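Local coordinates for protein ribosomal RNA small subunit methyltransferase E (Legionella pneumophila, PDB 5O95) that probably methylates the N3 position of a specific uridine of 16S ribosomal RNA, using S-adenosyl-L-methionine as methyl donor, as a member of the RsmE family, at residues L20-P25 and Q64-I69; I114-Q119 and G201-E206. One frame throughout, in Å; residues are numbered along the deposited sequence.

Contact 1 (L20-P25 and Q64-I69)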
loop_
_atom_site.group_PDB
_atom_site.type_symbol
_atom_site.label_atom_id
_atom_site.label_comp_id
_atom_site.label_asym_id
_atom_site.label_seq_id
_atom_site.Cartn_x
_atom_site.Cartn_y
_atom_site.Cartn_z
ATOM N N LEU B 20 27.258 -8.304 27.701
ATOM C CA LEU B 20 25.913 -8.343 28.250
ATOM C C LEU B 20 25.275 -6.976 28.052
ATOM O O LEU B 20 25.879 -5.950 28.373
ATOM C CB LEU B 20 25.941 -8.690 29.740
ATOM C CG LEU B 20 24.567 -8.932 30.378
ATOM C CD1 LEU B 20 23.914 -10.183 29.814
ATOM C CD2 LEU B 20 24.708 -9.037 31.894
ATOM N N LEU B 21 24.063 -6.967 27.509
ATOM C CA LEU B 21 23.354 -5.725 27.242
ATOM C C LEU B 21 22.010 -5.764 27.954
ATOM O O LEU B 21 21.195 -6.658 27.697
ATOM C CB LEU B 21 23.147 -5.557 25.739
ATOM C CG LEU B 21 22.270 -4.378 25.325
ATOM C CD1 LEU B 21 22.908 -3.066 25.757
ATOM C CD2 LEU B 21 22.036 -4.418 23.823
ATOM N N GLU B 22 21.786 -4.810 28.855
ATOM C CA GLU B 22 20.450 -4.583 29.377
ATOM C C GLU B 22 19.684 -3.764 28.350
ATOM O O GLU B 22 20.082 -2.641 28.012
ATOM C CB GLU B 22 20.494 -3.833 30.705
ATOM C CG GLU B 22 19.105 -3.616 31.276
ATOM C CD GLU B 22 19.125 -2.899 32.605
ATOM O OE1 GLU B 22 20.229 -2.628 33.104
ATOM O OE2 GLU B 22 18.041 -2.609 33.145
ATOM N N LEU B 23 18.606 -4.328 27.825
ATOM C CA LEU B 23 17.871 -3.602 26.807
ATOM C C LEU B 23 17.365 -2.289 27.369
ATOM O O LEU B 23 17.127 -2.163 28.572
ATOM C CB LEU B 23 16.694 -4.440 26.326
ATOM C CG LEU B 23 17.087 -5.740 25.634
ATOM C CD1 LEU B 23 15.801 -6.424 25.161
ATOM C CD2 LEU B 23 18.012 -5.479 24.459
ATOM N N SER B 24 17.201 -1.295 26.478
ATOM C CA SER B 24 16.586 -0.051 26.905
ATOM C C SER B 24 15.232 -0.366 27.530
ATOM O O SER B 24 14.613 -1.375 27.187
ATOM C CB SER B 24 16.372 0.866 25.707
ATOM O OG SER B 24 15.498 0.252 24.755
ATOM N N PRO B 25 14.756 0.471 28.456
ATOM C CA PRO B 25 13.445 0.197 29.064
ATOM C C PRO B 25 12.338 -0.005 28.041
ATOM O O PRO B 25 11.492 -0.892 28.215
ATOM C CB PRO B 25 13.214 1.426 29.958
ATOM C CG PRO B 25 14.621 1.826 30.357
ATOM C CD PRO B 25 15.463 1.579 29.132
ATOM N N GLN B 64 12.992 -5.690 33.059
ATOM C CA GLN B 64 14.393 -5.646 32.677
ATOM C C GLN B 64 14.719 -6.908 31.895
ATOM O O GLN B 64 14.406 -8.019 32.337
ATOM C CB GLN B 64 15.290 -5.576 33.908
ATOM C CG GLN B 64 15.342 -4.225 34.591
ATOM C CD GLN B 64 16.319 -4.225 35.755
ATOM O OE1 GLN B 64 16.102 -4.904 36.757
ATOM N NE2 GLN B 64 17.409 -3.475 35.619
ATOM N N VAL B 65 15.326 -6.737 30.729
ATOM C CA VAL B 65 15.767 -7.853 29.900
ATOM C C VAL B 65 17.267 -7.700 29.682
ATOM O O VAL B 65 17.714 -6.671 29.156
ATOM C CB VAL B 65 15.025 -7.894 28.558
ATOM C CG1 VAL B 65 15.493 -9.097 27.749
ATOM C CG2 VAL B 65 13.505 -7.955 28.779
ATOM N N PHE B 66 18.039 -8.725 30.068
ATOM C CA PHE B 66 19.481 -8.776 29.838
ATOM C C PHE B 66 19.790 -9.801 28.748
ATOM O O PHE B 66 19.402 -10.963 28.863
ATOM C CB PHE B 66 20.224 -9.157 31.122
ATOM C CG PHE B 66 20.052 -8.161 32.225
ATOM C CD1 PHE B 66 18.973 -8.246 33.091
ATOM C CD2 PHE B 66 20.958 -7.122 32.388
ATOM C CE1 PHE B 66 18.801 -7.316 34.103
ATOM C CE2 PHE B 66 20.797 -6.195 33.409
ATOM C CZ PHE B 66 19.718 -6.290 34.260
ATOM N N VAL B 67 20.484 -9.371 27.705
ATOM C CA VAL B 67 20.781 -10.242 26.574
ATOM C C VAL B 67 22.287 -10.382 26.425
ATOM O O VAL B 67 23.052 -9.448 26.673
ATOM C CB VAL B 67 20.122 -9.778 25.257
ATOM C CG1 VAL B 67 18.651 -9.483 25.494
ATOM C CG2 VAL B 67 20.856 -8.579 24.648
ATOM N N ARG B 68 22.709 -11.566 26.008
ATOM C CA ARG B 68 24.117 -11.864 25.808
ATOM C C ARG B 68 24.390 -11.811 24.311
ATOM O O ARG B 68 23.761 -12.538 23.538
ATOM C CB ARG B 68 24.452 -13.233 26.400
ATOM C CG ARG B 68 25.924 -13.628 26.276
ATOM C CD ARG B 68 26.838 -12.710 27.102
ATOM N NE ARG B 68 26.548 -12.778 28.532
ATOM C CZ ARG B 68 27.277 -12.180 29.471
ATOM N NH1 ARG B 68 28.334 -11.460 29.124
ATOM N NH2 ARG B 68 26.946 -12.291 30.754
ATOM N N ILE B 69 25.270 -10.899 23.904
ATOM C CA ILE B 69 25.643 -10.746 22.505
ATOM C C ILE B 69 26.592 -11.880 22.139
ATOM O O ILE B 69 27.673 -12.010 22.729
ATOM C CB ILE B 69 26.330 -9.394 22.253
ATOM C CG1 ILE B 69 25.527 -8.229 22.837
ATOM C CG2 ILE B 69 26.604 -9.224 20.764
ATOM C CD1 ILE B 69 24.240 -8.003 22.167
HETATM O O HOH W 1 20.685 -2.831 36.133
HETATM O O HOH W 2 15.463 -3.950 29.961
#
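L21 and V67 form the hydrogen-bonded pair around which strand 20-22 runs antiparallel beside strand 64-74, closing one edge of the five-stranded sheet in the PUA-like domain. Backbone bonds set the register: L21 N to V67 O and V67 N to L21 O are both 2.8 Å and nearly straight. L23 N continues the ladder to V65 O just past the strand end, and on the other side of the same pair a water replaces the direct bond, donating to L23 O and accepting from V65 N.

Apolar packing occupies the face of L21 and V67, where L21 CB meets V67 CG2 at 3.9 Å and I69 CD1 lies farther off. L23 crosses V65 obliquely, its CD1 3.7 Å from V65 CG1. From strand 42-46, L45 touches L21, V67 and I69, and L43 touches V67.

Contacts of flat and polar groups fill the face of L20, E22, F66 and R68. With CG anti to the backbone N (chi1 -179°), E22 runs beside F66, and its CG sits over the ring face, 4.2 Å from the centroid, in a CH-pi contact. Farther out, Q64 NE2 donates to E22 OE2 at 2.7 Å, reaching it from above the carboxylate plane. L20 CB lies over one face of the R68 guanidinium, whose NE makes a salt bridge to E58 while NH1 binds G18 O.

The chemistry thus implies a two-stranded antiparallel edge with unlike faces: one aliphatic toward L45, the other where E22 lays carbon on a ring and sends its carboxylate on to Q64, while L20 covers an anchored guanidinium.

Contact 2 (I114-Q119 and G201-E206)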
loop_
_atom_site.group_PDB
_atom_site.type_symbol
_atom_site.label_atom_id
_atom_site.label_comp_id
_atom_site.label_asym_id
_atom_site.label_seq_id
_atom_site.Cartn_x
_atom_site.Cartn_y
_atom_site.Cartn_z
ATOM N N ILE B 114 3.454 20.562 4.914
ATOM C CA ILE B 114 2.273 21.407 5.073
ATOM C C ILE B 114 2.112 22.183 3.783
ATOM O O ILE B 114 3.048 22.856 3.335
ATOM C CB ILE B 114 2.413 22.347 6.282
ATOM C CG1 ILE B 114 2.772 21.528 7.526
ATOM C CG2 ILE B 114 1.120 23.119 6.477
ATOM C CD1 ILE B 114 3.311 22.376 8.674
ATOM N N THR B 115 0.937 22.052 3.161
ATOM C CA THR B 115 0.608 22.728 1.922
ATOM C C THR B 115 -0.728 23.426 2.106
ATOM O O THR B 115 -1.416 23.239 3.116
ATOM C CB THR B 115 0.539 21.754 0.734
ATOM O OG1 THR B 115 -0.722 21.078 0.739
ATOM C CG2 THR B 115 1.658 20.729 0.803
ATOM N N GLU B 116 -1.087 24.226 1.098
ATOM C CA GLU B 116 -2.215 25.144 1.221
ATOM C C GLU B 116 -3.532 24.393 1.375
ATOM O O GLU B 116 -4.419 24.830 2.121
ATOM C CB GLU B 116 -2.242 26.073 0.009
ATOM C CG GLU B 116 -3.357 27.104 0.004
ATOM C CD GLU B 116 -3.239 28.091 -1.152
ATOM O OE1 GLU B 116 -2.246 28.850 -1.200
ATOM O OE2 GLU B 116 -4.134 28.098 -2.023
ATOM N N ARG B 117 -3.668 23.243 0.714
ATOM C CA ARG B 117 -4.927 22.512 0.701
ATOM C C ARG B 117 -4.984 21.338 1.678
ATOM O O ARG B 117 -5.899 20.516 1.578
ATOM C CB ARG B 117 -5.258 22.058 -0.716
ATOM C CG ARG B 117 -5.318 23.229 -1.665
ATOM C CD ARG B 117 -5.843 22.827 -3.017
ATOM N NE ARG B 117 -6.057 23.984 -3.879
ATOM C CZ ARG B 117 -6.220 23.885 -5.196
ATOM N NH1 ARG B 117 -6.171 22.688 -5.771
ATOM N NH2 ARG B 117 -6.425 24.970 -5.935
ATOM N N CYS B 118 -4.052 21.238 2.625
ATOM C CA CYS B 118 -4.163 20.179 3.620
ATOM C C CYS B 118 -5.422 20.368 4.461
ATOM O O CYS B 118 -5.859 21.491 4.721
ATOM C CB CYS B 118 -2.925 20.146 4.518
ATOM S SG CYS B 118 -1.444 19.634 3.636
ATOM N N GLN B 119 -6.022 19.249 4.867
ATOM C CA GLN B 119 -7.293 19.296 5.580
ATOM C C GLN B 119 -7.145 19.591 7.068
ATOM O O GLN B 119 -8.159 19.792 7.746
ATOM C CB GLN B 119 -8.045 17.969 5.411
ATOM C CG GLN B 119 -8.677 17.765 4.046
ATOM C CD GLN B 119 -9.310 16.394 3.900
ATOM O OE1 GLN B 119 -8.632 15.420 3.566
ATOM N NE2 GLN B 119 -10.616 16.308 4.154
ATOM N N GLY B 201 -5.036 18.564 -3.889
ATOM C CA GLY B 201 -4.081 19.039 -4.872
ATOM C C GLY B 201 -3.282 20.245 -4.415
ATOM O O GLY B 201 -3.087 20.494 -3.220
ATOM N N PHE B 202 -2.807 21.007 -5.405
ATOM C CA PHE B 202 -1.969 22.179 -5.181
ATOM C C PHE B 202 -2.576 23.401 -5.856
ATOM O O PHE B 202 -3.168 23.304 -6.935
ATOM C CB PHE B 202 -0.574 21.972 -5.780
ATOM C CG PHE B 202 0.178 20.796 -5.203
ATOM C CD1 PHE B 202 0.907 20.932 -4.035
ATOM C CD2 PHE B 202 0.165 19.572 -5.838
ATOM C CE1 PHE B 202 1.605 19.853 -3.514
ATOM C CE2 PHE B 202 0.852 18.500 -5.324
ATOM C CZ PHE B 202 1.575 18.647 -4.157
ATOM N N SER B 203 -2.391 24.562 -5.232
ATOM C CA SER B 203 -2.844 25.808 -5.838
ATOM C C SER B 203 -1.933 26.186 -7.003
ATOM O O SER B 203 -0.824 25.667 -7.152
ATOM C CB SER B 203 -2.850 26.934 -4.806
ATOM O OG SER B 203 -1.534 27.382 -4.540
ATOM N N ASP B 204 -2.421 27.103 -7.846
ATOM C CA ASP B 204 -1.618 27.562 -8.977
ATOM C C ASP B 204 -0.306 28.177 -8.513
ATOM O O ASP B 204 0.736 28.001 -9.159
ATOM C CB ASP B 204 -2.404 28.581 -9.804
ATOM C CG ASP B 204 -3.495 27.939 -10.631
ATOM O OD1 ASP B 204 -3.379 26.736 -10.944
ATOM O OD2 ASP B 204 -4.468 28.644 -10.973
ATOM N N GLU B 205 -0.338 28.902 -7.392
ATOM C CA GLU B 205 0.873 29.524 -6.873
ATOM C C GLU B 205 1.852 28.476 -6.356
ATOM O O GLU B 205 3.069 28.623 -6.516
ATOM C CB GLU B 205 0.508 30.536 -5.784
ATOM C CG GLU B 205 1.679 31.086 -4.990
ATOM C CD GLU B 205 1.235 31.968 -3.840
ATOM O OE1 GLU B 205 0.011 32.169 -3.680
ATOM O OE2 GLU B 205 2.107 32.458 -3.093
ATOM N N GLU B 206 1.340 27.411 -5.734
ATOM C CA GLU B 206 2.226 26.340 -5.287
ATOM C C GLU B 206 2.918 25.680 -6.469
ATOM O O GLU B 206 4.116 25.381 -6.409
ATOM C CB GLU B 206 1.442 25.315 -4.471
ATOM C CG GLU B 206 0.994 25.857 -3.133
ATOM C CD GLU B 206 0.253 24.835 -2.308
ATOM O OE1 GLU B 206 -0.686 24.202 -2.833
ATOM O OE2 GLU B 206 0.617 24.665 -1.130
HETATM O O HOH W 3 -1.925 22.317 -1.456
#
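T115 opens the contact by laying its CB 3.5 Å from E206 OE2, while its hydroxyl turns to a bridging water. OG1 stands between the backbone N and the carbonyl carbon (chi1 80°), and it donates to that water at 2.8 Å. The same water accepts from R117 N and donates to both G201 O and E206 OE1, so four polar groups from the two segments converge on one molecule.

E116 supplies the direct bond. Its backbone N donates to E206 OE2 over 2.8 Å, approaching on the syn side but 31° out of the carboxylate plane. The E116 side chain extends to the N-cap residue, where OE2 comes within 3.3 Å of S203 CB. Its OE1 lies 4.7 Å from E205 OE1, like charges that are near but not in contact.

The E206 carboxylate belongs to a capping box at the start of helix 204-212: S203 N donates to the anti lone pair of E206 OE1, and E206 N returns a bond to S203 OG at 3.1 Å. One glutamate therefore caps its own helix and holds the type I turn 115-118, which follows strand 109-114 of the parallel sheet in this SPOUT-clan methyltransferase domain. F202, just before the cap, packs near G197, a residue of the S-adenosyl-L-methionine site.

R117 then runs extended across the loop, its CD 3.6 Å from G201 O. The guanidinium lies flat against the backbone, with F202 O above one face toward the rim and S203 N over its centre, while NH1 bonds G200 O. At the end of the turn, C118 SG accepts a 3.4 Å bond from T115 N.

How the contacts relate
Contacts 1 and 2 share no element: their centres lie 47 Å apart, on opposite sides of the chain's centre, one in the PUA-like domain and the other in the methyltransferase domain. Both are partly buried, each mixing buried residues with exposed ones. Their chemistry follows their place. Residues 20-25 and 64-69 are neighbours in a sheet, so repeated backbone bonds fix the register and side chains divide between two faces. Residues 114-119 and 201-206 join a loop to a helix start, where one carboxylate, one shared water and an arginine laid on the backbone do the linking and apolar packing is slight. Contact 2 alone lies beside the cofactor site; contact 1 is remote from it.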